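Side-chain contacts in activating signal cointegrator 1 complex subunit 2 (Homo sapiens, PDB 6YXQ), which recruits the helicase subunit ASCC3 and the repair factor ALKBH3 to DNA damage by binding polyubiquitin chains, and helps rescue stalled ribosomes: residues L206-N211 with V250-D255; R104-G109 with W313-H318; S97-V102 with I162-D167. All blocks are in the same frame, centred on the assembly; numbering follows the deposited sequence.

In the fold
The three contacts lie in the largely helical N-terminal part of ASCC2, and residues of each touch the ASCC3 chain. Contact 1 and contact 2 have centres about 14 Å apart, and helix 243-266, which carries one side of contact 1, also packs on both sides of contact 2: L251 CD2 lies 3.4 Å from R315 NE, and D255 OD1 3.6 Å from F106 CZ. Contacts 2 and 3, about 18 Å apart between centres, are joined by R104, whose NH2 makes a salt bridge of 2.7 Å to D167 OD1. Contacts 1 and 3 do not meet; their nearest atoms are about 7 Å apart. R9, L10 and R15 of the ASCC3 chain engage contacts 2, 1 and 3 respectively.

Contact 1: L206-N211 with V250-D255; sequences LQVFSN and VLYLCD
F209 and L253 mark the nearest approach of the two helical backbones, with F209 CA 8.0 Å from L253 CA, so side chains alone bridge the gap. V208 points from its helix toward 250-255 and meets the phenol of Y252 obliquely. Its CG1 methyl lies 3.6 Å from Y252 CZ and 3.4 Å from Y252 OH, while the CG2 branch sits a little farther off, 3.7 Å from the same OH. With CG anti to the backbone N (chi1 -169°), the tyrosine ring is carried across to the valine. A second link joins F209 CE1 to L253 CD1 at 4.2 Å. F209 sets out away from the other helix, and the CE1 flank of its ring is what reaches the leucine methyl. This is apolar packing between helices 193-216 and 243-266, with no hydrogen bond crossing it. F286 of helix 279-300 meets F209 edge-to-face and also touches L253, extending the hydrophobic layer. At Y252 an alanine would probably take the ring from V208 CG1 and the hydroxyl from CG2, opening a gap between the helices. L10 of the ASCC3 chain packs on V208, and A13 of that chain on Y252.

Contact 2: R104-G109 with W313-H318; sequences RKFDEG and WQRLSH
R315 reaches from helix 306-340 to the loop 104-109 and grips the main-chain carbonyl of F106; F106 CA and R315 CA, the nearest pair of the two backbones, are 8.8 Å apart. Along the helical segment, R315 is the residue that makes the crossing. Its chain is extended from CG to NE (chi2 -175°), which puts the guanidinium at the loop. NH1 donates to F106 O at 2.7 Å, with the oxygen close to the guanidinium plane and an N-H...O angle of 151°; NH2 adds a weak second bond to F106 O at 3.2 Å. The same NH2 lies 3.5 Å from E108 CG. The carboxylate of E108 stands nearly perpendicular to the guanidinium, and the two are not in contact: E108 OE2 is 5.4 Å from R315 NH2. The third guanidinium nitrogen, NE, makes a salt bridge to D311 OD1, which helps fix the rotation of the group. The F106 ring has NH1 at its edge and R104 CB over one face, 3.6 Å above the plane. Last in the segment, H318 points toward the loop without touching it and is held at both nitrogens, by T258 and by the backbone N of D181 of the ASCC3 chain. On the loop side, R104 to D107 form a type I beta turn, closed by D107 N to R104 O and braced by R104 N to D107 OD2; that carboxylate oxygen also makes a salt bridge with R9 of the ASCC3 chain. The arrangement is thus an arginine of a helix bonding through its guanidinium to a main-chain carbonyl inside a type I beta turn, at the surface that binds ASCC3.

Contact 3: S97-V102 with I162-D167; sequences SYLRYV and IPKILD
L99 lies against both K164 and D167, its side chain pointing toward helix 162-172 and crossing that of K164 at about a right angle. The CD1 methyl of L99 comes to 3.8 Å from K164 CB, touching the base of the lysine. From there the lysine chain bends at chi3 and chi4, and NZ reaches Q92 and D96 of helix 89-101, so the aliphatic root packs on leucine while the charge is paired apart from it. L99 and D167 point toward each other's helix, and L99 CB is 4.0 Å from D167 CB. With CG anti to its own carbonyl carbon (chi1 -71°), the carboxylate lies near the L99 carbonyl, D167 CG being 3.7 Å from L99 O. Both oxygen groups are met by donors: R104 NH2 binds both L99 O and D167 OD1, while R15 of the ASCC3 chain makes a salt bridge to D167 OD2 and T11 of that chain bonds to OD1. Such arginines would probably keep the buried carboxylate ionised. The backbones come closest here, L99 CA to D167 CA 5.9 Å, and the short helical axes pass 9.5 Å apart at 61°. The arrangement is a steep helix-helix crossing in an all-helical region, where the bonds of an aspartate at the crossing to the ASCC3 chain are consistent with a part in holding that subunit.

Contact 1: L206-N211 with V250-D255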
loop_
_atom_site.group_PDB
_atom_site.type_symbol
_atom_site.label_atom_id
_atom_site.label_comp_id
_atom_site.label_asym_id
_atom_site.label_seq_id
_atom_site.Cartn_x
_atom_site.Cartn_y
_atom_site.Cartn_z
ATOM N N LEU B 206 -10.178 -9.412 -17.512
ATOM C CA LEU B 206 -11.393 -10.099 -17.934
ATOM C C LEU B 206 -11.272 -11.597 -17.730
ATOM O O LEU B 206 -12.232 -12.252 -17.302
ATOM C CB LEU B 206 -11.691 -9.797 -19.402
ATOM C CG LEU B 206 -12.111 -8.366 -19.721
ATOM C CD1 LEU B 206 -12.043 -8.120 -21.222
ATOM C CD2 LEU B 206 -13.503 -8.082 -19.184
ATOM N N GLN B 207 -10.090 -12.156 -18.025
ATOM C CA GLN B 207 -9.875 -13.584 -17.823
ATOM C C GLN B 207 -10.221 -13.982 -16.397
ATOM O O GLN B 207 -10.908 -14.990 -16.171
ATOM C CB GLN B 207 -8.430 -13.947 -18.154
ATOM C CG GLN B 207 -8.153 -15.427 -18.109
ATOM C CD GLN B 207 -9.109 -16.204 -18.979
ATOM O OE1 GLN B 207 -9.329 -15.856 -20.138
ATOM N NE2 GLN B 207 -9.689 -17.262 -18.425
ATOM N N VAL B 208 -9.791 -13.163 -15.430
ATOM C CA VAL B 208 -10.170 -13.372 -14.034
ATOM C C VAL B 208 -11.652 -13.712 -13.935
ATOM O O VAL B 208 -12.031 -14.795 -13.470
ATOM C CB VAL B 208 -9.819 -12.130 -13.198
ATOM C CG1 VAL B 208 -10.255 -12.320 -11.753
ATOM C CG2 VAL B 208 -8.326 -11.835 -13.291
ATOM N N PHE B 209 -12.506 -12.832 -14.461
ATOM C CA PHE B 209 -13.950 -13.032 -14.362
ATOM C C PHE B 209 -14.370 -14.381 -14.930
ATOM O O PHE B 209 -15.044 -15.165 -14.249
ATOM C CB PHE B 209 -14.688 -11.877 -15.049
ATOM C CG PHE B 209 -14.674 -10.608 -14.243
ATOM C CD1 PHE B 209 -15.568 -10.418 -13.204
ATOM C CD2 PHE B 209 -13.729 -9.631 -14.489
ATOM C CE1 PHE B 209 -15.536 -9.261 -12.442
ATOM C CE2 PHE B 209 -13.695 -8.470 -13.734
ATOM C CZ PHE B 209 -14.601 -8.289 -12.710
ATOM N N SER B 210 -13.929 -14.705 -16.153
ATOM C CA SER B 210 -14.344 -15.981 -16.730
ATOM C C SER B 210 -13.879 -17.140 -15.861
ATOM O O SER B 210 -14.639 -18.089 -15.621
ATOM C CB SER B 210 -13.833 -16.131 -18.163
ATOM O OG SER B 210 -12.581 -15.512 -18.330
ATOM N N ASN B 211 -12.655 -17.048 -15.331
ATOM C CA ASN B 211 -12.157 -18.082 -14.433
ATOM C C ASN B 211 -13.129 -18.311 -13.290
ATOM O O ASN B 211 -13.520 -19.450 -13.008
ATOM C CB ASN B 211 -10.779 -17.694 -13.906
ATOM C CG ASN B 211 -9.699 -17.891 -14.942
ATOM O OD1 ASN B 211 -9.829 -18.736 -15.835
ATOM N ND2 ASN B 211 -8.627 -17.112 -14.837
ATOM N N VAL B 250 -15.654 -16.005 -3.583
ATOM C CA VAL B 250 -16.256 -14.694 -3.346
ATOM C C VAL B 250 -15.247 -13.723 -2.731
ATOM O O VAL B 250 -15.363 -12.511 -2.933
ATOM C CB VAL B 250 -17.534 -14.794 -2.495
ATOM C CG1 VAL B 250 -18.425 -15.926 -2.992
ATOM C CG2 VAL B 250 -17.196 -14.954 -1.043
ATOM N N LEU B 251 -14.228 -14.217 -2.020
ATOM C CA LEU B 251 -13.168 -13.329 -1.544
ATOM C C LEU B 251 -12.373 -12.758 -2.710
ATOM O O LEU B 251 -12.083 -11.555 -2.750
ATOM C CB LEU B 251 -12.242 -14.079 -0.586
ATOM C CG LEU B 251 -12.712 -14.339 0.847
ATOM C CD1 LEU B 251 -11.734 -15.256 1.555
ATOM C CD2 LEU B 251 -12.877 -13.037 1.612
ATOM N N TYR B 252 -12.014 -13.614 -3.664
ATOM C CA TYR B 252 -11.343 -13.180 -4.882
ATOM C C TYR B 252 -12.195 -12.177 -5.650
ATOM O O TYR B 252 -11.700 -11.138 -6.101
ATOM C CB TYR B 252 -11.039 -14.410 -5.737
ATOM C CG TYR B 252 -10.112 -14.193 -6.908
ATOM C CD1 TYR B 252 -9.054 -13.294 -6.842
ATOM C CD2 TYR B 252 -10.285 -14.911 -8.077
ATOM C CE1 TYR B 252 -8.205 -13.110 -7.920
ATOM C CE2 TYR B 252 -9.443 -14.735 -9.152
ATOM C CZ TYR B 252 -8.409 -13.836 -9.070
ATOM O OH TYR B 252 -7.583 -13.678 -10.154
ATOM N N LEU B 253 -13.487 -12.473 -5.802
ATOM C CA LEU B 253 -14.372 -11.574 -6.532
ATOM C C LEU B 253 -14.480 -10.222 -5.839
ATOM O O LEU B 253 -14.421 -9.175 -6.495
ATOM C CB LEU B 253 -15.752 -12.213 -6.684
ATOM C CG LEU B 253 -16.842 -11.327 -7.292
ATOM C CD1 LEU B 253 -16.566 -11.006 -8.759
ATOM C CD2 LEU B 253 -18.191 -11.998 -7.132
ATOM N N CYS B 254 -14.638 -10.227 -4.510
ATOM C CA CYS B 254 -14.736 -8.990 -3.739
ATOM C C CYS B 254 -13.464 -8.159 -3.859
ATOM O O CYS B 254 -13.525 -6.941 -4.080
ATOM C CB CYS B 254 -15.023 -9.315 -2.272
ATOM S SG CYS B 254 -15.112 -7.861 -1.207
ATOM N N ASP B 255 -12.299 -8.800 -3.696
ATOM C CA ASP B 255 -11.041 -8.077 -3.858
ATOM C C ASP B 255 -10.938 -7.482 -5.251
ATOM O O ASP B 255 -10.541 -6.321 -5.409
ATOM C CB ASP B 255 -9.848 -8.995 -3.585
ATOM C CG ASP B 255 -8.498 -8.307 -3.838
ATOM O OD1 ASP B 255 -7.901 -7.801 -2.867
ATOM O OD2 ASP B 255 -8.022 -8.294 -4.986
#

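Contact 2: R104-G109 with W313-H318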
loop_
_atom_site.group_PDB
_atom_site.type_symbol
_atom_site.label_atom_id
_atom_site.label_comp_id
_atom_site.label_asym_id
_atom_site.label_seq_id
_atom_site.Cartn_x
_atom_site.Cartn_y
_atom_site.Cartn_z
ATOM N N ARG B 104 -5.705 -5.651 3.277
ATOM C CA ARG B 104 -6.698 -4.622 3.023
ATOM C C ARG B 104 -7.725 -4.615 4.149
ATOM O O ARG B 104 -7.963 -5.629 4.814
ATOM C CB ARG B 104 -7.394 -4.850 1.675
ATOM C CG ARG B 104 -6.535 -4.544 0.452
ATOM C CD ARG B 104 -5.652 -5.725 0.084
ATOM N NE ARG B 104 -5.016 -5.571 -1.220
ATOM C CZ ARG B 104 -3.707 -5.433 -1.406
ATOM N NH1 ARG B 104 -2.880 -5.431 -0.371
ATOM N NH2 ARG B 104 -3.221 -5.300 -2.630
ATOM N N LYS B 105 -8.335 -3.448 4.363
ATOM C CA LYS B 105 -9.296 -3.333 5.454
ATOM C C LYS B 105 -10.471 -4.279 5.251
ATOM O O LYS B 105 -10.887 -4.973 6.187
ATOM C CB LYS B 105 -9.786 -1.891 5.599
ATOM C CG LYS B 105 -10.695 -1.689 6.821
ATOM C CD LYS B 105 -10.638 -0.269 7.365
ATOM C CE LYS B 105 -9.326 0.009 8.093
ATOM N NZ LYS B 105 -9.268 1.384 8.679
ATOM N N PHE B 106 -11.006 -4.342 4.031
ATOM C CA PHE B 106 -12.178 -5.175 3.799
ATOM C C PHE B 106 -11.890 -6.656 3.983
ATOM O O PHE B 106 -12.835 -7.450 4.000
ATOM C CB PHE B 106 -12.758 -4.911 2.403
ATOM C CG PHE B 106 -11.802 -5.186 1.274
ATOM C CD1 PHE B 106 -11.537 -6.486 0.866
ATOM C CD2 PHE B 106 -11.184 -4.142 0.605
ATOM C CE1 PHE B 106 -10.665 -6.738 -0.173
ATOM C CE2 PHE B 106 -10.318 -4.387 -0.435
ATOM C CZ PHE B 106 -10.055 -5.688 -0.824
ATOM N N ASP B 107 -10.626 -7.044 4.125
ATOM C CA ASP B 107 -10.304 -8.438 4.383
ATOM C C ASP B 107 -10.791 -8.855 5.769
ATOM O O ASP B 107 -11.062 -8.025 6.645
ATOM C CB ASP B 107 -8.798 -8.678 4.269
ATOM C CG ASP B 107 -8.340 -8.819 2.836
ATOM O OD1 ASP B 107 -9.105 -9.373 2.016
ATOM O OD2 ASP B 107 -7.214 -8.373 2.533
ATOM N N GLU B 108 -10.910 -10.172 5.953
ATOM C CA GLU B 108 -11.258 -10.748 7.246
ATOM C C GLU B 108 -10.168 -10.419 8.253
ATOM O O GLU B 108 -9.044 -10.920 8.149
ATOM C CB GLU B 108 -11.449 -12.258 7.131
ATOM C CG GLU B 108 -12.897 -12.705 7.177
ATOM C CD GLU B 108 -13.037 -14.161 7.570
ATOM O OE1 GLU B 108 -12.183 -14.971 7.152
ATOM O OE2 GLU B 108 -13.998 -14.494 8.297
ATOM N N GLY B 109 -10.486 -9.577 9.223
ATOM C CA GLY B 109 -9.482 -8.978 10.084
ATOM C C GLY B 109 -9.716 -9.304 11.545
ATOM O O GLY B 109 -10.824 -9.139 12.059
ATOM N N TRP B 313 -22.200 -13.238 2.299
ATOM C CA TRP B 313 -23.308 -12.452 1.770
ATOM C C TRP B 313 -22.955 -10.973 1.724
ATOM O O TRP B 313 -23.240 -10.282 0.735
ATOM C CB TRP B 313 -24.555 -12.677 2.618
ATOM C CG TRP B 313 -25.712 -11.907 2.127
ATOM C CD1 TRP B 313 -26.158 -10.711 2.597
ATOM C CD2 TRP B 313 -26.575 -12.266 1.049
ATOM N NE1 TRP B 313 -27.257 -10.302 1.881
ATOM C CE2 TRP B 313 -27.534 -11.242 0.924
ATOM C CE3 TRP B 313 -26.638 -13.360 0.181
ATOM C CZ2 TRP B 313 -28.543 -11.278 -0.036
ATOM C CZ3 TRP B 313 -27.639 -13.394 -0.772
ATOM C CH2 TRP B 313 -28.578 -12.360 -0.872
ATOM N N GLN B 314 -22.362 -10.464 2.805
ATOM C CA GLN B 314 -21.911 -9.074 2.821
ATOM C C GLN B 314 -20.954 -8.801 1.670
ATOM O O GLN B 314 -21.092 -7.804 0.950
ATOM C CB GLN B 314 -21.241 -8.748 4.157
ATOM C CG GLN B 314 -22.188 -8.752 5.336
ATOM C CD GLN B 314 -23.154 -7.593 5.299
ATOM O OE1 GLN B 314 -22.760 -6.445 5.072
ATOM N NE2 GLN B 314 -24.431 -7.887 5.512
ATOM N N ARG B 315 -19.982 -9.696 1.477
ATOM C CA ARG B 315 -18.996 -9.517 0.415
ATOM C C ARG B 315 -19.636 -9.586 -0.965
ATOM O O ARG B 315 -19.277 -8.810 -1.856
ATOM C CB ARG B 315 -17.892 -10.566 0.545
ATOM C CG ARG B 315 -17.156 -10.483 1.865
ATOM C CD ARG B 315 -15.974 -11.437 1.956
ATOM N NE ARG B 315 -15.336 -11.323 3.263
ATOM C CZ ARG B 315 -14.461 -10.375 3.575
ATOM N NH1 ARG B 315 -14.111 -9.475 2.661
ATOM N NH2 ARG B 315 -13.935 -10.325 4.793
ATOM N N LEU B 316 -20.582 -10.506 -1.166
ATOM C CA LEU B 316 -21.247 -10.620 -2.460
ATOM C C LEU B 316 -22.041 -9.363 -2.788
ATOM O O LEU B 316 -21.987 -8.864 -3.918
ATOM C CB LEU B 316 -22.158 -11.847 -2.475
ATOM C CG LEU B 316 -22.855 -12.136 -3.804
ATOM C CD1 LEU B 316 -21.822 -12.295 -4.913
ATOM C CD2 LEU B 316 -23.760 -13.364 -3.708
ATOM N N SER B 317 -22.789 -8.837 -1.814
ATOM C CA SER B 317 -23.544 -7.610 -2.059
ATOM C C SER B 317 -22.611 -6.433 -2.319
ATOM O O SER B 317 -22.865 -5.610 -3.212
ATOM C CB SER B 317 -24.471 -7.328 -0.882
ATOM O OG SER B 317 -25.081 -8.526 -0.442
ATOM N N HIS B 318 -21.516 -6.347 -1.559
ATOM C CA HIS B 318 -20.501 -5.337 -1.826
ATOM C C HIS B 318 -19.959 -5.460 -3.248
ATOM O O HIS B 318 -19.780 -4.450 -3.943
ATOM C CB HIS B 318 -19.386 -5.464 -0.788
ATOM C CG HIS B 318 -18.184 -4.623 -1.070
ATOM N ND1 HIS B 318 -18.054 -3.330 -0.611
ATOM C CD2 HIS B 318 -17.043 -4.900 -1.745
ATOM C CE1 HIS B 318 -16.890 -2.842 -1.001
ATOM N NE2 HIS B 318 -16.258 -3.774 -1.693
#

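Contact 3: S97-V102 with I162-D167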
loop_
_atom_site.group_PDB
_atom_site.type_symbol
_atom_site.label_atom_id
_atom_site.label_comp_id
_atom_site.label_asym_id
_atom_site.label_seq_id
_atom_site.Cartn_x
_atom_site.Cartn_y
_atom_site.Cartn_z
ATOM N N SER B 97 6.566 -5.877 -2.512
ATOM C CA SER B 97 6.154 -6.850 -1.505
ATOM C C SER B 97 5.066 -6.281 -0.614
ATOM O O SER B 97 4.033 -6.927 -0.374
ATOM C CB SER B 97 7.351 -7.260 -0.649
ATOM O OG SER B 97 8.532 -7.310 -1.421
ATOM N N TYR B 98 5.294 -5.073 -0.094
ATOM C CA TYR B 98 4.297 -4.458 0.778
ATOM C C TYR B 98 2.976 -4.279 0.042
ATOM O O TYR B 98 1.924 -4.706 0.526
ATOM C CB TYR B 98 4.797 -3.121 1.330
ATOM C CG TYR B 98 3.771 -2.412 2.195
ATOM C CD1 TYR B 98 3.641 -2.715 3.548
ATOM C CD2 TYR B 98 2.923 -1.450 1.657
ATOM C CE1 TYR B 98 2.693 -2.072 4.344
ATOM C CE2 TYR B 98 1.976 -0.806 2.445
ATOM C CZ TYR B 98 1.865 -1.118 3.784
ATOM O OH TYR B 98 0.926 -0.477 4.562
ATOM N N LEU B 99 3.009 -3.669 -1.145
ATOM C CA LEU B 99 1.767 -3.431 -1.877
ATOM C C LEU B 99 1.029 -4.736 -2.166
ATOM O O LEU B 99 -0.200 -4.810 -2.035
ATOM C CB LEU B 99 2.060 -2.687 -3.178
ATOM C CG LEU B 99 2.440 -1.210 -3.062
ATOM C CD1 LEU B 99 2.698 -0.624 -4.443
ATOM C CD2 LEU B 99 1.368 -0.424 -2.328
ATOM N N ARG B 100 1.764 -5.784 -2.543
ATOM C CA ARG B 100 1.129 -7.043 -2.907
ATOM C C ARG B 100 0.499 -7.724 -1.701
ATOM O O ARG B 100 -0.586 -8.306 -1.818
ATOM C CB ARG B 100 2.151 -7.969 -3.567
ATOM C CG ARG B 100 1.641 -9.385 -3.815
ATOM C CD ARG B 100 2.642 -10.201 -4.634
ATOM N NE ARG B 100 2.063 -11.448 -5.131
ATOM C CZ ARG B 100 2.684 -12.288 -5.953
ATOM N NH1 ARG B 100 3.911 -12.017 -6.375
ATOM N NH2 ARG B 100 2.077 -13.398 -6.352
ATOM N N TYR B 101 1.152 -7.666 -0.532
ATOM C CA TYR B 101 0.753 -8.532 0.571
ATOM C C TYR B 101 0.104 -7.826 1.755
ATOM O O TYR B 101 -0.475 -8.512 2.604
ATOM C CB TYR B 101 1.960 -9.342 1.064
ATOM C CG TYR B 101 2.432 -10.372 0.060
ATOM C CD1 TYR B 101 1.614 -11.433 -0.316
ATOM C CD2 TYR B 101 3.690 -10.283 -0.515
ATOM C CE1 TYR B 101 2.039 -12.379 -1.241
ATOM C CE2 TYR B 101 4.124 -11.225 -1.438
ATOM C CZ TYR B 101 3.297 -12.267 -1.797
ATOM O OH TYR B 101 3.742 -13.195 -2.712
ATOM N N VAL B 102 0.149 -6.497 1.831
ATOM C CA VAL B 102 -0.386 -5.816 3.015
ATOM C C VAL B 102 -1.881 -6.080 3.115
ATOM O O VAL B 102 -2.593 -6.024 2.094
ATOM C CB VAL B 102 -0.086 -4.305 2.956
ATOM C CG1 VAL B 102 -0.671 -3.672 1.708
ATOM C CG2 VAL B 102 -0.615 -3.607 4.198
ATOM N N ILE B 162 1.274 -1.561 -13.412
ATOM C CA ILE B 162 -0.173 -1.391 -13.374
ATOM C C ILE B 162 -0.696 -2.040 -12.094
ATOM O O ILE B 162 -1.505 -1.416 -11.391
ATOM C CB ILE B 162 -0.846 -1.955 -14.635
ATOM C CG1 ILE B 162 -0.652 -0.995 -15.805
ATOM C CG2 ILE B 162 -2.332 -2.157 -14.395
ATOM C CD1 ILE B 162 -1.364 0.346 -15.634
ATOM N N PRO B 163 -0.276 -3.265 -11.729
ATOM C CA PRO B 163 -0.706 -3.805 -10.427
ATOM C C PRO B 163 -0.392 -2.892 -9.257
ATOM O O PRO B 163 -1.241 -2.718 -8.375
ATOM C CB PRO B 163 0.056 -5.133 -10.330
ATOM C CG PRO B 163 0.259 -5.546 -11.721
ATOM C CD PRO B 163 0.439 -4.291 -12.517
ATOM N N LYS B 164 0.798 -2.290 -9.226
ATOM C CA LYS B 164 1.137 -1.408 -8.113
ATOM C C LYS B 164 0.222 -0.193 -8.070
ATOM O O LYS B 164 -0.091 0.307 -6.991
ATOM C CB LYS B 164 2.594 -0.966 -8.198
ATOM C CG LYS B 164 3.578 -2.101 -8.126
ATOM C CD LYS B 164 4.881 -1.710 -8.787
ATOM C CE LYS B 164 5.931 -1.362 -7.770
ATOM N NZ LYS B 164 6.836 -2.518 -7.540
ATOM N N ILE B 165 -0.218 0.296 -9.230
ATOM C CA ILE B 165 -1.133 1.435 -9.232
ATOM C C ILE B 165 -2.487 1.033 -8.659
ATOM O O ILE B 165 -3.076 1.754 -7.835
ATOM C CB ILE B 165 -1.261 2.007 -10.653
ATOM C CG1 ILE B 165 0.030 2.731 -11.043
ATOM C CG2 ILE B 165 -2.457 2.941 -10.736
ATOM C CD1 ILE B 165 0.120 3.061 -12.512
ATOM N N LEU B 166 -3.003 -0.121 -9.089
ATOM C CA LEU B 166 -4.261 -0.624 -8.547
ATOM C C LEU B 166 -4.162 -0.820 -7.040
ATOM O O LEU B 166 -5.061 -0.416 -6.287
ATOM C CB LEU B 166 -4.635 -1.934 -9.241
ATOM C CG LEU B 166 -5.537 -1.862 -10.479
ATOM C CD1 LEU B 166 -5.009 -0.872 -11.503
ATOM C CD2 LEU B 166 -5.674 -3.237 -11.096
ATOM N N ASP B 167 -3.072 -1.444 -6.588
ATOM C CA ASP B 167 -2.835 -1.601 -5.159
ATOM C C ASP B 167 -2.821 -0.248 -4.464
ATOM O O ASP B 167 -3.451 -0.071 -3.417
ATOM C CB ASP B 167 -1.514 -2.339 -4.920
ATOM C CG ASP B 167 -1.586 -3.802 -5.302
ATOM O OD1 ASP B 167 -2.649 -4.425 -5.072
ATOM O OD2 ASP B 167 -0.578 -4.328 -5.825
#